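Long-range contacts in malonyl CoA-acyl carrier protein transacylase (Mycobacterium tuberculosis, PDB 2QC3), which catalyses transfer of the malonyl group from malonyl-CoA to holo-acyl carrier protein, a step that supplies fatty acid biosynthesis: residues Leu18-Gly26 with Ala290-Asp298; Leu113-Ala124 with Met199-Ala210. All blocks are in the same frame, centred on the assembly; numbering follows the deposited sequence.

Contact 1: Leu18-Gly26 with Ala290-Asp298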
loop_
_atom_site.group_PDB
_atom_site.type_symbol
_atom_site.label_atom_id
_atom_site.label_comp_id
_atom_site.label_asym_id
_atom_site.label_seq_id
_atom_site.Cartn_x
_atom_site.Cartn_y
_atom_site.Cartn_z
ATOM N N LEU A 18 5.616 3.873 -15.069
ATOM C CA LEU A 18 7.049 3.621 -14.950
ATOM C C LEU A 18 7.895 4.349 -15.992
ATOM O O LEU A 18 9.117 4.434 -15.852
ATOM C CB LEU A 18 7.339 2.123 -15.055
ATOM C CG LEU A 18 6.878 1.203 -13.930
ATOM C CD1 LEU A 18 7.422 -0.197 -14.182
ATOM C CD2 LEU A 18 7.375 1.733 -12.594
ATOM N N SER A 19 7.250 4.864 -17.036
ATOM C CA SER A 19 7.961 5.566 -18.106
ATOM C C SER A 19 8.980 6.583 -17.614
ATOM O O SER A 19 10.160 6.508 -17.954
ATOM C CB SER A 19 6.965 6.259 -19.036
ATOM O OG SER A 19 6.181 5.301 -19.713
ATOM N N PRO A 20 8.538 7.545 -16.796
ATOM C CA PRO A 20 9.458 8.562 -16.286
ATOM C C PRO A 20 10.551 8.034 -15.364
ATOM O O PRO A 20 11.476 8.768 -15.023
ATOM C CB PRO A 20 8.524 9.539 -15.590
ATOM C CG PRO A 20 7.440 8.638 -15.065
ATOM C CD PRO A 20 7.186 7.724 -16.233
ATOM N N TRP A 21 10.457 6.771 -14.960
ATOM C CA TRP A 21 11.474 6.210 -14.079
ATOM C C TRP A 21 12.476 5.316 -14.800
ATOM O O TRP A 21 13.621 5.187 -14.366
ATOM C CB TRP A 21 10.827 5.452 -12.914
ATOM C CG TRP A 21 10.019 6.350 -12.024
ATOM C CD1 TRP A 21 8.666 6.521 -12.047
ATOM C CD2 TRP A 21 10.522 7.258 -11.035
ATOM N NE1 TRP A 21 8.293 7.480 -11.136
ATOM C CE2 TRP A 21 9.412 7.949 -10.501
ATOM C CE3 TRP A 21 11.803 7.556 -10.550
ATOM C CZ2 TRP A 21 9.544 8.925 -9.502
ATOM C CZ3 TRP A 21 11.934 8.529 -9.553
ATOM C CH2 TRP A 21 10.807 9.199 -9.043
ATOM N N LEU A 22 12.054 4.716 -15.907
ATOM C CA LEU A 22 12.933 3.842 -16.674
ATOM C C LEU A 22 14.025 4.640 -17.386
ATOM O O LEU A 22 14.837 4.080 -18.122
ATOM C CB LEU A 22 12.126 3.039 -17.699
ATOM C CG LEU A 22 11.126 2.024 -17.140
ATOM C CD1 LEU A 22 10.421 1.321 -18.284
ATOM C CD2 LEU A 22 11.853 1.014 -16.263
ATOM N N GLN A 23 14.036 5.949 -17.166
ATOM C CA GLN A 23 15.035 6.811 -17.779
ATOM C C GLN A 23 16.274 6.875 -16.893
ATOM O O GLN A 23 17.381 7.104 -17.380
ATOM C CB GLN A 23 14.467 8.219 -17.987
ATOM C CG GLN A 23 13.302 8.288 -18.968
ATOM C CD GLN A 23 12.666 9.670 -19.032
ATOM O OE1 GLN A 23 11.708 9.892 -19.773
ATOM N NE2 GLN A 23 13.198 10.605 -18.252
ATOM N N LEU A 24 16.084 6.670 -15.593
ATOM C CA LEU A 24 17.191 6.709 -14.642
ATOM C C LEU A 24 18.221 5.622 -14.921
ATOM O O LEU A 24 17.906 4.582 -15.504
ATOM C CB LEU A 24 16.681 6.551 -13.205
ATOM C CG LEU A 24 15.905 7.711 -12.575
ATOM C CD1 LEU A 24 15.349 7.271 -11.233
ATOM C CD2 LEU A 24 16.802 8.931 -12.425
ATOM N N PRO A 25 19.474 5.854 -14.505
ATOM C CA PRO A 25 20.556 4.889 -14.709
ATOM C C PRO A 25 20.372 3.646 -13.846
ATOM O O PRO A 25 20.365 3.723 -12.615
ATOM C CB PRO A 25 21.801 5.687 -14.327
ATOM C CG PRO A 25 21.287 6.603 -13.255
ATOM C CD PRO A 25 19.974 7.073 -13.842
ATOM N N GLY A 26 20.215 2.503 -14.503
ATOM C CA GLY A 26 20.034 1.256 -13.786
ATOM C C GLY A 26 18.576 0.874 -13.644
ATOM O O GLY A 26 18.258 -0.249 -13.248
ATOM N N ALA A 290 5.007 14.967 -3.001
ATOM C CA ALA A 290 4.466 13.875 -3.794
ATOM C C ALA A 290 5.452 13.529 -4.897
ATOM O O ALA A 290 5.587 14.273 -5.869
ATOM C CB ALA A 290 3.129 14.285 -4.401
ATOM N N VAL A 291 6.144 12.406 -4.748
ATOM C CA VAL A 291 7.119 11.994 -5.746
ATOM C C VAL A 291 6.465 11.302 -6.933
ATOM O O VAL A 291 6.001 10.167 -6.831
ATOM C CB VAL A 291 8.174 11.050 -5.141
ATOM C CG1 VAL A 291 9.177 10.633 -6.210
ATOM C CG2 VAL A 291 8.882 11.741 -3.991
ATOM N N LYS A 292 6.428 11.994 -8.062
ATOM C CA LYS A 292 5.845 11.433 -9.269
ATOM C C LYS A 292 6.831 11.507 -10.421
ATOM O O LYS A 292 6.539 11.045 -11.521
ATOM C CB LYS A 292 4.547 12.165 -9.623
ATOM C CG LYS A 292 4.520 13.631 -9.223
ATOM C CD LYS A 292 5.572 14.440 -9.952
ATOM C CE LYS A 292 5.470 15.911 -9.588
ATOM N NZ LYS A 292 6.418 16.747 -10.377
ATOM N N SER A 293 7.999 12.088 -10.161
ATOM C CA SER A 293 9.038 12.205 -11.174
ATOM C C SER A 293 10.425 12.346 -10.560
ATOM O O SER A 293 10.586 12.933 -9.490
ATOM C CB SER A 293 8.755 13.393 -12.108
ATOM O OG SER A 293 8.825 14.634 -11.425
ATOM N N PRO A 294 11.450 11.795 -11.230
ATOM C CA PRO A 294 12.829 11.867 -10.740
ATOM C C PRO A 294 13.246 13.301 -10.437
ATOM O O PRO A 294 14.139 13.539 -9.625
ATOM C CB PRO A 294 13.629 11.266 -11.890
ATOM C CG PRO A 294 12.684 10.270 -12.456
ATOM C CD PRO A 294 11.385 11.024 -12.483
ATOM N N ALA A 295 12.592 14.252 -11.097
ATOM C CA ALA A 295 12.890 15.667 -10.908
ATOM C C ALA A 295 12.414 16.147 -9.543
ATOM O O ALA A 295 12.415 17.345 -9.262
ATOM C CB ALA A 295 12.231 16.493 -12.006
ATOM N N ASP A 296 12.005 15.209 -8.698
ATOM C CA ASP A 296 11.530 15.546 -7.364
ATOM C C ASP A 296 12.473 15.000 -6.305
ATOM O O ASP A 296 12.523 15.507 -5.187
ATOM C CB ASP A 296 10.130 14.975 -7.147
ATOM C CG ASP A 296 9.097 15.607 -8.054
ATOM O OD1 ASP A 296 7.956 15.102 -8.101
ATOM O OD2 ASP A 296 9.423 16.614 -8.716
ATOM N N LEU A 297 13.234 13.972 -6.662
ATOM C CA LEU A 297 14.161 13.358 -5.722
ATOM C C LEU A 297 15.302 14.285 -5.307
ATOM O O LEU A 297 16.236 13.866 -4.623
ATOM C CB LEU A 297 14.715 12.057 -6.312
ATOM C CG LEU A 297 13.648 11.004 -6.635
ATOM C CD1 LEU A 297 14.316 9.698 -7.035
ATOM C CD2 LEU A 297 12.759 10.780 -5.422
ATOM N N ASP A 298 15.217 15.547 -5.713
ATOM C CA ASP A 298 16.237 16.535 -5.373
ATOM C C ASP A 298 15.818 17.331 -4.142
ATOM O O ASP A 298 16.483 17.300 -3.107
ATOM C CB ASP A 298 16.454 17.495 -6.542
ATOM C CG ASP A 298 15.157 18.101 -7.044
ATOM O OD1 ASP A 298 14.278 17.338 -7.493
ATOM O OD2 ASP A 298 15.015 19.340 -6.986
HETATM O O HOH W 1 5.648 8.492 -11.445
#
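The backbone O of Lys-292 accepts a bond of 2.7 Å from the oxygen of a water, and the same water accepts from Trp-21 NE1 at 2.8 Å. This water lies in the plane of the indole, at its edge, and bridges two loops that share no direct hydrogen bond. The rest is van der Waals packing centred on Trp-21. With CG beside the backbone N (chi1 -64°) and the ring turned nearly upright on its stem (chi2 99°), the indole is carried to the 290-298 segment although its CB does not point there. Pro-294 covers one face: its CG stands 3.8 Å from the centroid of the six-membered ring and 27° off the normal, a CH-pi contact. Two aliphatic groups close on the rim, Val-291 CG1 at 3.6 Å from Trp-21 CH2 and Leu-297 CD1 at 3.7 Å from Trp-21 CZ3. Pro-294 has further neighbours: its CG lies 3.2 Å from Pro-20 O, and its CB packs 4.0 Å from Leu-24 CD2. The shape of each loop brings these groups together. A type I turn from Trp-21 to Leu-24 sets both side chains against the same proline, and the short 3-10 turn 294-296 lets Pro-294 and Leu-297 reach one indole. Within 290-298, Lys-292 NZ forms a salt bridge of 3.2 Å with Asp-296 OD1. The contact thus ties the loop between strand 2-7 and helix 27-37 to the C-terminal segment beyond edge strand 288-290. Pro-270, in the loop after strand 263-268, touches both Trp-21 and Val-291, while Glu-74, in the last turn of helix 57-77, meets Leu-24 and Leu-297.

Contact 2: Leu113-Ala124 with Met199-Ala210. With ACY (acetic acid), chain B.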
loop_
_atom_site.group_PDB
_atom_site.type_symbol
_atom_site.label_atom_id
_atom_site.label_comp_id
_atom_site.label_asym_id
_atom_site.label_seq_id
_atom_site.Cartn_x
_atom_site.Cartn_y
_atom_site.Cartn_z
ATOM N N LEU A 113 7.466 -10.909 -3.984
ATOM C CA LEU A 113 6.536 -11.207 -2.900
ATOM C C LEU A 113 5.219 -10.501 -3.193
ATOM O O LEU A 113 4.134 -11.013 -2.921
ATOM C CB LEU A 113 7.095 -10.714 -1.562
ATOM C CG LEU A 113 6.183 -10.975 -0.360
ATOM C CD1 LEU A 113 5.989 -12.487 -0.194
ATOM C CD2 LEU A 113 6.787 -10.356 0.899
ATOM N N ALA A 114 5.328 -9.306 -3.749
ATOM C CA ALA A 114 4.156 -8.542 -4.101
ATOM C C ALA A 114 3.404 -9.273 -5.238
ATOM O O ALA A 114 2.172 -9.356 -5.231
ATOM C CB ALA A 114 4.585 -7.131 -4.529
ATOM N N ALA A 115 4.140 -9.812 -6.204
ATOM C CA ALA A 115 3.520 -10.536 -7.312
ATOM C C ALA A 115 2.771 -11.770 -6.797
ATOM O O ALA A 115 1.715 -12.133 -7.318
ATOM C CB ALA A 115 4.584 -10.949 -8.326
ATOM N N THR A 116 3.322 -12.418 -5.776
ATOM C CA THR A 116 2.684 -13.592 -5.190
ATOM C C THR A 116 1.409 -13.164 -4.470
ATOM O O THR A 116 0.375 -13.827 -4.562
ATOM C CB THR A 116 3.602 -14.285 -4.175
ATOM O OG1 THR A 116 4.727 -14.837 -4.858
ATOM C CG2 THR A 116 2.862 -15.402 -3.457
ATOM N N ARG A 117 1.503 -12.052 -3.747
ATOM C CA ARG A 117 0.369 -11.517 -3.006
ATOM C C ARG A 117 -0.768 -11.229 -3.982
ATOM O O ARG A 117 -1.931 -11.472 -3.684
ATOM C CB ARG A 117 0.787 -10.227 -2.276
ATOM C CG ARG A 117 -0.228 -9.687 -1.269
ATOM C CD ARG A 117 0.381 -8.511 -0.498
ATOM N NE ARG A 117 -0.447 -8.044 0.611
ATOM C CZ ARG A 117 -1.551 -7.315 0.479
ATOM N NH1 ARG A 117 -1.981 -6.956 -0.720
ATOM N NH2 ARG A 117 -2.223 -6.936 1.554
ATOM N N GLY A 118 -0.422 -10.717 -5.156
ATOM C CA GLY A 118 -1.438 -10.408 -6.147
ATOM C C GLY A 118 -2.081 -11.633 -6.771
ATOM O O GLY A 118 -3.307 -11.713 -6.873
ATOM N N ALA A 119 -1.256 -12.580 -7.199
ATOM C CA ALA A 119 -1.753 -13.809 -7.813
ATOM C C ALA A 119 -2.615 -14.594 -6.835
ATOM O O ALA A 119 -3.658 -15.128 -7.210
ATOM C CB ALA A 119 -0.581 -14.674 -8.287
ATOM N N GLU A 120 -2.176 -14.673 -5.581
ATOM C CA GLU A 120 -2.932 -15.401 -4.566
ATOM C C GLU A 120 -4.264 -14.731 -4.230
ATOM O O GLU A 120 -5.286 -15.404 -4.087
ATOM C CB GLU A 120 -2.111 -15.555 -3.289
ATOM C CG GLU A 120 -0.961 -16.520 -3.417
ATOM C CD GLU A 120 -1.399 -17.875 -3.944
ATOM O OE1 GLU A 120 -2.384 -18.432 -3.425
ATOM O OE2 GLU A 120 -0.755 -18.386 -4.881
ATOM N N MET A 121 -4.259 -13.409 -4.102
ATOM C CA MET A 121 -5.493 -12.703 -3.782
ATOM C C MET A 121 -6.458 -12.771 -4.964
ATOM O O MET A 121 -7.672 -12.890 -4.779
ATOM C CB MET A 121 -5.194 -11.252 -3.399
ATOM C CG MET A 121 -4.531 -11.093 -2.026
ATOM S SD MET A 121 -4.041 -9.384 -1.655
ATOM C CE MET A 121 -5.630 -8.571 -1.667
ATOM N N ALA A 122 -5.917 -12.704 -6.178
ATOM C CA ALA A 122 -6.746 -12.793 -7.381
ATOM C C ALA A 122 -7.516 -14.111 -7.296
ATOM O O ALA A 122 -8.724 -14.162 -7.513
ATOM C CB ALA A 122 -5.863 -12.774 -8.626
ATOM N N LYS A 123 -6.790 -15.172 -6.958
ATOM C CA LYS A 123 -7.352 -16.508 -6.804
ATOM C C LYS A 123 -8.472 -16.491 -5.765
ATOM O O LYS A 123 -9.552 -17.044 -5.982
ATOM C CB LYS A 123 -6.256 -17.460 -6.340
ATOM C CG LYS A 123 -6.182 -18.781 -7.064
ATOM C CD LYS A 123 -4.928 -19.521 -6.628
ATOM C CE LYS A 123 -4.756 -20.831 -7.369
ATOM N NZ LYS A 123 -3.602 -21.617 -6.853
ATOM N N ALA A 124 -8.202 -15.847 -4.632
ATOM C CA ALA A 124 -9.170 -15.763 -3.549
ATOM C C ALA A 124 -10.444 -15.016 -3.939
ATOM O O ALA A 124 -11.526 -15.354 -3.472
ATOM C CB ALA A 124 -8.524 -15.111 -2.314
ATOM N N MET A 199 -10.062 -13.191 1.912
ATOM C CA MET A 199 -8.765 -13.361 1.269
ATOM C C MET A 199 -8.050 -14.566 1.883
ATOM O O MET A 199 -6.975 -14.936 1.439
ATOM C CB MET A 199 -7.899 -12.106 1.448
ATOM C CG MET A 199 -8.392 -10.888 0.678
ATOM S SD MET A 199 -8.456 -11.223 -1.092
ATOM C CE MET A 199 -10.178 -11.672 -1.287
ATOM N N ALA A 200 -8.662 -15.178 2.896
ATOM C CA ALA A 200 -8.069 -16.323 3.590
ATOM C C ALA A 200 -7.423 -17.378 2.698
ATOM O O ALA A 200 -6.355 -17.884 3.021
ATOM C CB ALA A 200 -9.107 -16.986 4.498
ATOM N N PRO A 201 -8.059 -17.732 1.570
ATOM C CA PRO A 201 -7.436 -18.749 0.716
ATOM C C PRO A 201 -6.103 -18.328 0.098
ATOM O O PRO A 201 -5.360 -19.162 -0.424
ATOM C CB PRO A 201 -8.521 -19.055 -0.321
ATOM C CG PRO A 201 -9.367 -17.818 -0.339
ATOM C CD PRO A 201 -9.411 -17.388 1.096
ATOM N N ALA A 202 -5.785 -17.041 0.179
ATOM C CA ALA A 202 -4.524 -16.542 -0.366
ATOM C C ALA A 202 -3.385 -16.647 0.652
ATOM O O ALA A 202 -2.215 -16.528 0.292
ATOM C CB ALA A 202 -4.686 -15.086 -0.816
ATOM N N LEU A 203 -3.731 -16.879 1.918
ATOM C CA LEU A 203 -2.736 -16.979 2.988
ATOM C C LEU A 203 -1.641 -18.018 2.783
ATOM O O LEU A 203 -0.463 -17.716 2.949
ATOM C CB LEU A 203 -3.415 -17.250 4.335
ATOM C CG LEU A 203 -3.988 -16.056 5.094
ATOM C CD1 LEU A 203 -4.702 -16.521 6.356
ATOM C CD2 LEU A 203 -2.859 -15.098 5.430
ATOM N N ASP A 204 -2.030 -19.239 2.436
ATOM C CA ASP A 204 -1.070 -20.321 2.237
ATOM C C ASP A 204 0.067 -19.965 1.297
ATOM O O ASP A 204 1.239 -20.091 1.648
ATOM C CB ASP A 204 -1.782 -21.576 1.722
ATOM C CG ASP A 204 -2.486 -22.336 2.825
ATOM O OD1 ASP A 204 -3.110 -23.373 2.531
ATOM O OD2 ASP A 204 -2.409 -21.899 3.991
ATOM N N GLY A 205 -0.287 -19.526 0.096
ATOM C CA GLY A 205 0.717 -19.169 -0.880
ATOM C C GLY A 205 1.524 -17.962 -0.453
ATOM O O GLY A 205 2.749 -17.943 -0.588
ATOM N N PHE A 206 0.842 -16.946 0.066
ATOM C CA PHE A 206 1.526 -15.739 0.505
ATOM C C PHE A 206 2.435 -16.054 1.690
ATOM O O PHE A 206 3.576 -15.599 1.752
ATOM C CB PHE A 206 0.504 -14.661 0.888
ATOM C CG PHE A 206 1.113 -13.313 1.149
ATOM C CD1 PHE A 206 1.958 -12.723 0.208
ATOM C CD2 PHE A 206 0.841 -12.628 2.328
ATOM C CE1 PHE A 206 2.524 -11.464 0.442
ATOM C CE2 PHE A 206 1.403 -11.369 2.571
ATOM C CZ PHE A 206 2.247 -10.789 1.620
ATOM N N ALA A 207 1.925 -16.846 2.625
ATOM C CA ALA A 207 2.691 -17.216 3.810
ATOM C C ALA A 207 3.933 -18.029 3.446
ATOM O O ALA A 207 5.008 -17.804 3.995
ATOM C CB ALA A 207 1.807 -18.002 4.783
ATOM N N ALA A 208 3.786 -18.967 2.514
ATOM C CA ALA A 208 4.912 -19.803 2.096
ATOM C C ALA A 208 5.987 -18.967 1.412
ATOM O O ALA A 208 7.178 -19.135 1.672
ATOM C CB ALA A 208 4.431 -20.904 1.162
ATOM N N ALA A 209 5.564 -18.063 0.535
ATOM C CA ALA A 209 6.509 -17.202 -0.168
ATOM C C ALA A 209 7.311 -16.359 0.827
ATOM O O ALA A 209 8.537 -16.276 0.742
ATOM C CB ALA A 209 5.763 -16.293 -1.148
ATOM N N ALA A 210 6.615 -15.733 1.771
ATOM C CA ALA A 210 7.272 -14.897 2.774
ATOM C C ALA A 210 8.274 -15.669 3.642
ATOM O O ALA A 210 9.359 -15.172 3.928
ATOM C CB ALA A 210 6.223 -14.230 3.664
HETATM C C ACY B . -4.145 -4.109 -1.218
HETATM O O ACY B . -4.043 -5.085 -0.497
HETATM O OXT ACY B . -3.049 -3.495 -1.699
HETATM C CH3 ACY B . -5.503 -3.573 -1.581
HETATM O O HOH W 2 -2.785 -19.653 -1.384
#
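Arg-117 and Phe-206 meet through carbon: the arginine is extended from CG to NE and runs over one face of the phenyl ring, CG 4.0 Å from its centroid in a CH-pi contact. The guanidinium plane then stands 85° to the ring, with CZ of Phe-206 near its edge. Helices 113-124 and 203-210 run antiparallel, axes 8.8 Å apart at closest, with apolar contacts between them. Leu-113, its CG anti to the backbone N (chi1 180°), places CD1 3.7 Å from Phe-206 CE1 and also against Ala-209; Thr-116 CG2 packs on Ala-209 as well. Where the chain leads into helix 203-210, Met-199 crosses Met-121 at about a right angle, its SD against Met-121 CE, and Pro-201 CG presses to 3.5 Å from Ala-124 CB. Small residues bring the backbones close: Ala-202 CB sits 3.3 Å from Glu-120 O, and the Glu-120 chain, bent at chi2, lays CD against Gly-205 CA. No direct hydrogen bond joins the segments. A water held by Gly-205 N (2.9 Å) and Pro-201 O also lies beside the Glu-120 carboxylate, an approach too short to be trusted. Arg-117 NH1 bonds Gln-61 and, at 2.8 Å, the O of a bound acetic acid, probably from the crystallisation liquor. The arginine's aliphatic stem thus rests on Phe-206 while its guanidinium binds the acid oxygen, consistent with malonyl carboxylate recognition as in related malonyltransferases.

Overall arrangement
Contact 2 is nested along the chain inside the loop closed by contact 1. The two do not touch: their centres are 29 Å apart and their nearest atoms about 12 Å. Contact 2 borders the probable active site, where the Arg-117 side chain comes within about 3 Å of the His-195 side chain and about 5 Å of that of Ser-92; the bound acetic acid is also hydrogen-bonded to Val-93 N, just after Ser-92. Contact 1 lies away from these residues, beside the edge of the parallel sheet. Helix 57-77 spans both, meeting contact 1 through Glu-74 and contact 2 through Gln-61.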